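Local coordinates for protein glycosyltransferase (Streptomyces viridochromogenes, PDB 2IUY) that probably transfers a sugar from a nucleotide-activated donor, as a family GT4 retaining glycosyltransferase involved in the biosynthesis of the antibiotic avilamycin A, at residues 35-40 and 149-154; 104-109 and 334-339. All coordinates share one frame; numbering follows the deposited sequence.

Contact 1 (35-40 and 149-154); sequences VVANLM and PARYRS
Two parts of a GT-B glycosyltransferase meet here: helix 31-45 of the N-terminal Rossmann-like domain, and segment 149-154, which precedes strand 165-168 of the second sheet and opens with a 3-10 turn. Polar contacts join N38 and Y152 tip to tip. N38 ND2 gives a weak but nearly straight hydrogen bond to Y152 OH (3.4 Å, 174°), the amide and ring planes being 24° apart. N38 OD1 lies in the plane of the ring at its edge, 3.8 Å from Y152 CE2, and accepts a hydrogen bond from the backbone N of D148, the strongest polar partner of N38. The phenol oxygen is also hydrogen-bonded to E260, a residue seen binding UDP, so Y152 is a second-shell residue of that site, with N38 behind it. The charge of R151 is met by D41 of helix 31-45, one turn beyond A37, in a salt bridge. Methyl groups pack on the guanidinium. The R151 chain, extended from CG to NE, crosses N38 obliquely, so that A37 CB sits 3.9 Å above one guanidinium face, toward its rim. Selenomethionine M40, bent at chi3 (83°), crosses R151 at about a right angle and sets CE 3.5 Å from R151 NH2.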
loop_
_atom_site.group_PDB
_atom_site.type_symbol
_atom_site.label_atom_id
_atom_site.label_comp_id
_atom_site.label_asym_id
_atom_site.label_seq_id
_atom_site.Cartn_x
_atom_site.Cartn_y
_atom_site.Cartn_z
ATOM N N VAL A 35 0.217 2.616 -4.532
ATOM C CA VAL A 35 -1.265 2.711 -4.523
ATOM C C VAL A 35 -1.737 3.591 -5.669
ATOM O O VAL A 35 -2.647 3.229 -6.400
ATOM C CB VAL A 35 -1.825 3.214 -3.177
ATOM C CG1 VAL A 35 -3.371 3.374 -3.241
ATOM C CG2 VAL A 35 -1.413 2.248 -2.032
ATOM N N VAL A 36 -1.133 4.757 -5.804
ATOM C CA VAL A 36 -1.552 5.767 -6.792
ATOM C C VAL A 36 -1.348 5.250 -8.226
ATOM O O VAL A 36 -2.171 5.481 -9.078
ATOM C CB VAL A 36 -0.786 7.110 -6.549
ATOM C CG1 VAL A 36 -1.177 8.161 -7.574
ATOM C CG2 VAL A 36 -1.083 7.644 -5.128
ATOM N N ALA A 37 -0.224 4.544 -8.469
ATOM C CA ALA A 37 0.067 3.909 -9.743
ATOM C C ALA A 37 -1.031 2.894 -10.146
ATOM O O ALA A 37 -1.512 2.921 -11.271
ATOM C CB ALA A 37 1.467 3.238 -9.695
ATOM N N ASN A 38 -1.418 2.035 -9.212
ATOM C CA ASN A 38 -2.367 0.987 -9.443
ATOM C C ASN A 38 -3.785 1.565 -9.617
ATOM O O ASN A 38 -4.560 1.122 -10.510
ATOM C CB ASN A 38 -2.355 -0.041 -8.263
ATOM C CG ASN A 38 -1.159 -0.981 -8.322
ATOM O OD1 ASN A 38 -0.954 -1.705 -9.315
ATOM N ND2 ASN A 38 -0.397 -1.025 -7.234
ATOM N N LEU A 39 -4.102 2.538 -8.770
ATOM C CA LEU A 39 -5.337 3.341 -8.897
ATOM C C LEU A 39 -5.447 4.019 -10.267
ATOM O O LEU A 39 -6.474 3.929 -10.950
ATOM C CB LEU A 39 -5.480 4.380 -7.750
ATOM C CG LEU A 39 -6.774 5.232 -7.869
ATOM C CD1 LEU A 39 -8.044 4.342 -8.030
ATOM C CD2 LEU A 39 -6.984 6.233 -6.770
HETATM N N MSE A 40 -4.384 4.709 -10.630
HETATM C CA MSE A 40 -4.300 5.449 -11.870
HETATM C C MSE A 40 -4.541 4.551 -13.103
HETATM O O MSE A 40 -5.172 4.968 -14.062
HETATM C CB MSE A 40 -2.905 6.066 -11.915
HETATM C CG MSE A 40 -2.480 6.619 -13.233
HETATM SE SE MSE A 40 -0.642 7.268 -13.006
HETATM C CE MSE A 40 0.325 5.557 -13.267
ATOM N N PRO A 149 -2.748 -6.286 -11.958
ATOM C CA PRO A 149 -1.975 -7.477 -12.252
ATOM C C PRO A 149 -0.923 -7.273 -13.330
ATOM O O PRO A 149 0.124 -7.934 -13.248
ATOM C CB PRO A 149 -3.017 -8.517 -12.689
ATOM C CG PRO A 149 -4.368 -7.958 -12.242
ATOM C CD PRO A 149 -4.207 -6.495 -12.029
ATOM N N ALA A 150 -1.157 -6.368 -14.291
ATOM C CA ALA A 150 -0.175 -6.093 -15.365
ATOM C C ALA A 150 1.134 -5.586 -14.800
ATOM O O ALA A 150 2.160 -5.708 -15.426
ATOM C CB ALA A 150 -0.734 -5.081 -16.435
ATOM N N ARG A 151 1.110 -4.996 -13.618
ATOM C CA ARG A 151 2.334 -4.469 -13.009
ATOM C C ARG A 151 3.117 -5.553 -12.274
ATOM O O ARG A 151 4.230 -5.285 -11.807
ATOM C CB ARG A 151 2.028 -3.313 -12.043
ATOM C CG ARG A 151 1.668 -1.999 -12.741
ATOM C CD ARG A 151 1.950 -0.746 -11.894
ATOM N NE ARG A 151 1.464 0.459 -12.591
ATOM C CZ ARG A 151 2.171 1.282 -13.382
ATOM N NH1 ARG A 151 3.460 1.087 -13.622
ATOM N NH2 ARG A 151 1.564 2.325 -13.962
ATOM N N TYR A 152 2.518 -6.737 -12.129
ATOM C CA TYR A 152 3.112 -7.825 -11.346
ATOM C C TYR A 152 3.353 -9.052 -12.208
ATOM O O TYR A 152 2.838 -9.157 -13.346
ATOM C CB TYR A 152 2.282 -8.145 -10.073
ATOM C CG TYR A 152 2.222 -6.896 -9.202
ATOM C CD1 TYR A 152 3.212 -6.621 -8.237
ATOM C CD2 TYR A 152 1.232 -5.936 -9.426
ATOM C CE1 TYR A 152 3.176 -5.424 -7.503
ATOM C CE2 TYR A 152 1.202 -4.758 -8.707
ATOM C CZ TYR A 152 2.155 -4.513 -7.761
ATOM O OH TYR A 152 2.048 -3.320 -7.094
ATOM N N ARG A 153 4.145 -9.970 -11.661
ATOM C CA ARG A 153 4.406 -11.215 -12.344
ATOM C C ARG A 153 3.133 -12.058 -12.386
ATOM O O ARG A 153 2.370 -12.150 -11.401
ATOM C CB ARG A 153 5.550 -11.993 -11.694
ATOM C CG ARG A 153 6.887 -11.312 -11.681
ATOM C CD ARG A 153 7.580 -11.255 -13.047
ATOM N NE ARG A 153 8.847 -10.530 -12.918
ATOM C CZ ARG A 153 9.132 -9.370 -13.505
ATOM N NH1 ARG A 153 8.267 -8.794 -14.343
ATOM N NH2 ARG A 153 10.329 -8.802 -13.300
ATOM N N SER A 154 2.955 -12.696 -13.527
ATOM C CA SER A 154 1.790 -13.448 -13.842
ATOM C C SER A 154 2.094 -14.926 -13.765
ATOM O O SER A 154 3.257 -15.337 -13.661
ATOM C CB SER A 154 1.339 -13.072 -15.255
ATOM O OG SER A 154 2.249 -13.623 -16.191
#

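Contact 2 (104-109 and 334-339); sequences GTAFIS and RLLAGA
L335 is the main bump of this contact, reaching from the last turn of helix 321-336 onto the strand that starts at A106. Its CG stands anti to the carbonyl carbon (chi1 -68°), which carries the isobutyl group along the strand, past A106 and up to I108. The branch CD1 enters the hollow between the A106 and I108 side chains, floored by the carbonyl of F107: it lies 3.4 Å from F107 O and 3.6 Å from I108 CB. I108 meets it with one flank, CG1 and CD1 also touching L335 CD1, and the two chains cross at about a right angle. CG1 of I108 is anti to the backbone N (chi1 -166°), and the chain continues extended through CD1.

The strand is 106-111 of the parallel N-terminal sheet, lying between 87-90 and 123-125 in a Rossmann-like domain of the GT-B fold. Helix 321-336, near the C-terminus of the chain, thus packs its end on one face of that sheet; A106 and I108 point toward it, while F107 points away and turns its ring to V88 and I96.

The two backbones come closest at A106, with 5.9 Å between A106 CA and L336 CA. The A106 methyl sits in the notch between L335 CB, 3.8 Å from A106 CB, and L336 CD2. L336 leans in from the flank of the helix, and its CD2 also reaches G104 O at 3.6 Å, where the chain runs into the strand. Beyond L336 the helix closes in a Schellman motif: G338, at positive phi (96°), donates its N-H to L335 O (N to O 3.0 Å), and A339 N bonds to R334 O.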
loop_
_atom_site.group_PDB
_atom_site.type_symbol
_atom_site.label_atom_id
_atom_site.label_comp_id
_atom_site.label_asym_id
_atom_site.label_seq_id
_atom_site.Cartn_x
_atom_site.Cartn_y
_atom_site.Cartn_z
ATOM N N GLY A 104 -17.566 23.635 -8.473
ATOM C CA GLY A 104 -17.909 22.473 -9.263
ATOM C C GLY A 104 -16.917 21.336 -9.059
ATOM O O GLY A 104 -17.203 20.182 -9.401
ATOM N N THR A 105 -15.755 21.640 -8.502
ATOM C CA THR A 105 -14.731 20.605 -8.334
ATOM C C THR A 105 -14.981 19.816 -7.037
ATOM O O THR A 105 -15.009 20.385 -5.959
ATOM C CB THR A 105 -13.277 21.195 -8.397
ATOM O OG1 THR A 105 -13.124 21.894 -9.630
ATOM C CG2 THR A 105 -12.258 20.083 -8.387
ATOM N N ALA A 106 -15.136 18.489 -7.159
ATOM C CA ALA A 106 -15.300 17.621 -5.979
ATOM C C ALA A 106 -13.946 17.347 -5.332
ATOM O O ALA A 106 -12.919 17.245 -6.012
ATOM C CB ALA A 106 -15.972 16.259 -6.389
ATOM N N PHE A 107 -13.951 17.232 -4.013
ATOM C CA PHE A 107 -12.743 16.878 -3.287
ATOM C C PHE A 107 -12.953 15.533 -2.557
ATOM O O PHE A 107 -13.937 15.343 -1.823
ATOM C CB PHE A 107 -12.322 17.983 -2.317
ATOM C CG PHE A 107 -11.038 17.694 -1.626
ATOM C CD1 PHE A 107 -9.808 17.955 -2.255
ATOM C CD2 PHE A 107 -11.037 17.124 -0.351
ATOM C CE1 PHE A 107 -8.602 17.658 -1.603
ATOM C CE2 PHE A 107 -9.842 16.850 0.320
ATOM C CZ PHE A 107 -8.630 17.090 -0.313
ATOM N N ILE A 108 -12.034 14.600 -2.810
ATOM C CA ILE A 108 -12.057 13.281 -2.169
ATOM C C ILE A 108 -10.650 12.903 -1.718
ATOM O O ILE A 108 -9.651 13.312 -2.332
ATOM C CB ILE A 108 -12.674 12.162 -3.137
ATOM C CG1 ILE A 108 -13.011 10.873 -2.349
ATOM C CG2 ILE A 108 -11.775 11.911 -4.392
ATOM C CD1 ILE A 108 -13.897 9.849 -3.123
ATOM N N SER A 109 -10.567 12.118 -0.642
ATOM C CA SER A 109 -9.235 11.634 -0.169
ATOM C C SER A 109 -9.212 10.127 -0.037
ATOM O O SER A 109 -10.216 9.548 0.310
ATOM C CB SER A 109 -8.874 12.264 1.217
ATOM O OG SER A 109 -8.923 13.694 1.159
ATOM N N ARG A 334 -20.896 10.462 -6.453
ATOM C CA ARG A 334 -21.648 10.769 -5.218
ATOM C C ARG A 334 -21.394 12.216 -4.797
ATOM O O ARG A 334 -22.318 12.975 -4.547
ATOM C CB ARG A 334 -21.237 9.786 -4.108
ATOM C CG ARG A 334 -21.734 10.158 -2.690
ATOM C CD ARG A 334 -21.349 9.058 -1.725
ATOM N NE ARG A 334 -21.861 9.173 -0.352
ATOM C CZ ARG A 334 -21.416 8.381 0.626
ATOM N NH1 ARG A 334 -20.451 7.491 0.354
ATOM N NH2 ARG A 334 -21.901 8.474 1.851
ATOM N N LEU A 335 -20.124 12.602 -4.774
ATOM C CA LEU A 335 -19.721 13.949 -4.464
ATOM C C LEU A 335 -20.170 14.990 -5.498
ATOM O O LEU A 335 -20.622 16.079 -5.134
ATOM C CB LEU A 335 -18.184 13.996 -4.231
ATOM C CG LEU A 335 -17.650 13.283 -2.966
ATOM C CD1 LEU A 335 -16.158 13.043 -3.104
ATOM C CD2 LEU A 335 -17.928 14.022 -1.659
ATOM N N LEU A 336 -20.018 14.652 -6.783
ATOM C CA LEU A 336 -20.451 15.521 -7.848
ATOM C C LEU A 336 -21.971 15.811 -7.802
ATOM O O LEU A 336 -22.372 16.937 -8.113
ATOM C CB LEU A 336 -19.945 15.016 -9.218
ATOM C CG LEU A 336 -18.405 15.153 -9.395
ATOM C CD1 LEU A 336 -17.863 14.337 -10.549
ATOM C CD2 LEU A 336 -17.981 16.673 -9.505
ATOM N N ALA A 337 -22.782 14.829 -7.371
ATOM C CA ALA A 337 -24.237 15.003 -7.224
ATOM C C ALA A 337 -24.638 15.787 -5.994
ATOM O O ALA A 337 -25.830 16.000 -5.777
ATOM C CB ALA A 337 -24.983 13.661 -7.230
ATOM N N GLY A 338 -23.656 16.205 -5.195
ATOM C CA GLY A 338 -23.902 17.047 -4.049
ATOM C C GLY A 338 -24.036 16.373 -2.701
ATOM O O GLY A 338 -24.435 17.028 -1.734
ATOM N N ALA A 339 -23.712 15.085 -2.618
ATOM C CA ALA A 339 -23.754 14.365 -1.334
ATOM C C ALA A 339 -22.417 14.493 -0.607
ATOM O O ALA A 339 -21.376 14.697 -1.241
ATOM C CB ALA A 339 -24.088 12.903 -1.548
#

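In the fold
The two contacts interleave along the chain, in the order 35-40, 104-109, 149-154, 334-339. Their centres lie 26 Å apart and they do not touch, the nearest atoms being about 8 Å from each other. Both rest on the N-terminal parallel sheet: helix 31-45 of contact 1 packs on strand 5-9, and strand 106-111 of contact 2 lies two places away, beyond 87-90. Contact 1 is buried nearer the middle of the molecule, whereas contact 2 is peripheral and far from the nucleotide site. Helix 321-336 thus returns to the first domain, as is usual in GT-B enzymes, while 149-154 lies beside the UDP site at the cleft between the domains.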